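Local coordinates for protein antibiotic biosynthesis monooxygenase (Rhodospirillum rubrum, PDB 4HL9) that is a member of the antibiotic biosynthesis monooxygenase family and probably acts as a monooxygenase, at residues W78-R81 against A82-D85. Numbering follows the deposited sequence.
Sequences WPDR and AALD
With chi1 at 57°, the carboxylate of D80 is tucked between its own backbone N and carbonyl carbon and turned back toward the amide of A83, while the R81 chain bends at chi2 (52°) and carries NE round to the carboxylate of D85. D80 is the N-cap of the short helix 81-86, which follows strand 71-78 of the antiparallel sheet in this ferredoxin-like fold of the ABM family. The capping bond runs from A83 N to D80 OD1 at 3.1 Å, the N-H approaching from above the carboxylate plane; D80 O adds weak bonds from A83 N and L84 N. The negative charge of D80 at the helix N-terminus would probably also interact favourably with the helix dipole.

On the inner side, L84 CD1 lies over one face of the W78 indole, nearest NE1 at 3.5 Å, in a CH-pi contact displaced toward the ring's rim. NE1 itself is hydrogen-bonded to E76, and L84 also touches L24 and L112 of the sheet, so this face of the helix rests on the strands. Beside the indole, A83 CB packs against P79 CD at 3.8 Å.

D85, one turn after R81, donates its N to R81 O at 2.8 Å. Their side chains form a salt bridge: R81 NE meets D85 OD1 at 3.2 Å, on its syn side but tilted out of the carboxylate plane, with guanidinium and carboxylate planes 64° apart.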
ATOM      1  N   TRP A  78     -12.078  -3.596  -1.855  1.00 19.14           N
ATOM      2  CA  TRP A  78     -13.333  -3.735  -2.587  1.00 19.18           C
ATOM      3  C   TRP A  78     -13.769  -5.219  -2.573  1.00 19.12           C
ATOM      4  O   TRP A  78     -12.916  -6.094  -2.476  1.00 18.21           O
ATOM      5  CB  TRP A  78     -13.143  -3.245  -4.025  1.00 19.40           C
ATOM      6  CG  TRP A  78     -12.704  -1.803  -4.079  1.00 19.54           C
ATOM      7  CD1 TRP A  78     -11.430  -1.343  -4.220  1.00 21.43           C
ATOM      8  CD2 TRP A  78     -13.540  -0.655  -3.969  1.00 19.09           C
ATOM      9  NE1 TRP A  78     -11.416   0.036  -4.214  1.00 21.58           N
ATOM     10  CE2 TRP A  78     -12.699   0.486  -4.051  1.00 21.28           C
ATOM     11  CE3 TRP A  78     -14.919  -0.471  -3.799  1.00 20.06           C
ATOM     12  CZ2 TRP A  78     -13.193   1.789  -3.981  1.00 21.97           C
ATOM     13  CZ3 TRP A  78     -15.423   0.831  -3.738  1.00 20.52           C
ATOM     14  CH2 TRP A  78     -14.548   1.949  -3.813  1.00 21.21           C
ATOM     15  N   PRO A  79     -15.090  -5.498  -2.689  1.00 19.82           N
ATOM     16  CA  PRO A  79     -15.556  -6.913  -2.826  1.00 20.57           C
ATOM     17  C   PRO A  79     -14.980  -7.636  -4.053  1.00 21.03           C
ATOM     18  O   PRO A  79     -14.627  -8.824  -3.979  1.00 21.18           O
ATOM     19  CB  PRO A  79     -17.081  -6.768  -2.997  1.00 21.21           C
ATOM     20  CG  PRO A  79     -17.416  -5.446  -2.458  1.00 21.07           C
ATOM     21  CD  PRO A  79     -16.215  -4.562  -2.558  1.00 19.41           C
ATOM     22  N   ASP A  80     -14.896  -6.924  -5.175  1.00 21.40           N
ATOM     23  CA  ASP A  80     -14.359  -7.467  -6.409  1.00 22.04           C
ATOM     24  C   ASP A  80     -14.078  -6.327  -7.373  1.00 21.85           C
ATOM     25  O   ASP A  80     -14.317  -5.166  -7.050  1.00 20.94           O
ATOM     26  CB  ASP A  80     -15.335  -8.504  -7.049  1.00 23.53           C
ATOM     27  CG  ASP A  80     -16.723  -7.930  -7.339  1.00 25.96           C
ATOM     28  OD1 ASP A  80     -16.977  -6.724  -7.111  1.00 27.76           O
ATOM     29  OD2 ASP A  80     -17.582  -8.713  -7.810  1.00 30.64           O
ATOM     30  N   ARG A  81     -13.594  -6.686  -8.553  1.00 22.12           N
ATOM     31  CA  ARG A  81     -13.296  -5.758  -9.617  1.00 22.97           C
ATOM     32  C   ARG A  81     -14.494  -4.936 -10.097  1.00 23.01           C
ATOM     33  O   ARG A  81     -14.357  -3.750 -10.395  1.00 22.51           O
ATOM     34  CB  ARG A  81     -12.673  -6.519 -10.779  1.00 23.65           C
ATOM     35  CG  ARG A  81     -12.205  -5.634 -11.912  1.00 26.28           C
ATOM     36  CD  ARG A  81     -11.296  -4.510 -11.407  1.00 30.86           C
ATOM     37  NE  ARG A  81     -11.006  -3.537 -12.455  1.00 31.86           N
ATOM     38  CZ  ARG A  81     -10.083  -3.714 -13.397  1.00 33.50           C
ATOM     39  NH1 ARG A  81      -9.365  -4.824 -13.423  1.00 33.39           N
ATOM     40  NH2 ARG A  81      -9.885  -2.777 -14.313  1.00 34.64           N
ATOM     41  N   ALA A  82     -15.664  -5.576 -10.162  1.00 22.72           N
ATOM     42  CA  ALA A  82     -16.908  -4.897 -10.551  1.00 22.76           C
ATOM     43  C   ALA A  82     -17.243  -3.720  -9.633  1.00 21.75           C
ATOM     44  O   ALA A  82     -17.673  -2.646 -10.089  1.00 21.35           O
ATOM     45  CB  ALA A  82     -18.087  -5.925 -10.588  1.00 23.15           C
ATOM     46  N   ALA A  83     -17.045  -3.911  -8.338  1.00 20.78           N
ATOM     47  CA  ALA A  83     -17.282  -2.819  -7.389  1.00 20.60           C
ATOM     48  C   ALA A  83     -16.241  -1.697  -7.620  1.00 20.63           C
ATOM     49  O   ALA A  83     -16.550  -0.521  -7.464  1.00 19.85           O
ATOM     50  CB  ALA A  83     -17.262  -3.329  -5.946  1.00 20.52           C
ATOM     51  N   LEU A  84     -15.022  -2.069  -8.009  1.00 21.34           N
ATOM     52  CA  LEU A  84     -14.012  -1.040  -8.349  1.00 21.81           C
ATOM     53  C   LEU A  84     -14.395  -0.278  -9.636  1.00 22.23           C
ATOM     54  O   LEU A  84     -14.200   0.931  -9.735  1.00 21.13           O
ATOM     55  CB  LEU A  84     -12.607  -1.646  -8.494  1.00 21.31           C
ATOM     56  CG  LEU A  84     -11.455  -0.676  -8.850  1.00 23.06           C
ATOM     57  CD1 LEU A  84     -11.212   0.341  -7.733  1.00 23.28           C
ATOM     58  CD2 LEU A  84     -10.179  -1.441  -9.158  1.00 22.31           C
ATOM     59  N   ASP A  85     -14.965  -0.981 -10.613  1.00 23.27           N
ATOM     60  CA  ASP A  85     -15.427  -0.315 -11.840  1.00 23.75           C
ATOM     61  C   ASP A  85     -16.526   0.723 -11.553  1.00 23.17           C
ATOM     62  O   ASP A  85     -16.598   1.772 -12.215  1.00 23.42           O
ATOM     63  CB  ASP A  85     -15.900  -1.354 -12.870  1.00 25.37           C
ATOM     64  CG  ASP A  85     -14.774  -2.249 -13.366  1.00 28.00           C
ATOM     65  OD1 ASP A  85     -13.594  -1.824 -13.321  1.00 32.36           O
ATOM     66  OD2 ASP A  85     -15.064  -3.393 -13.814  1.00 32.45           O
TER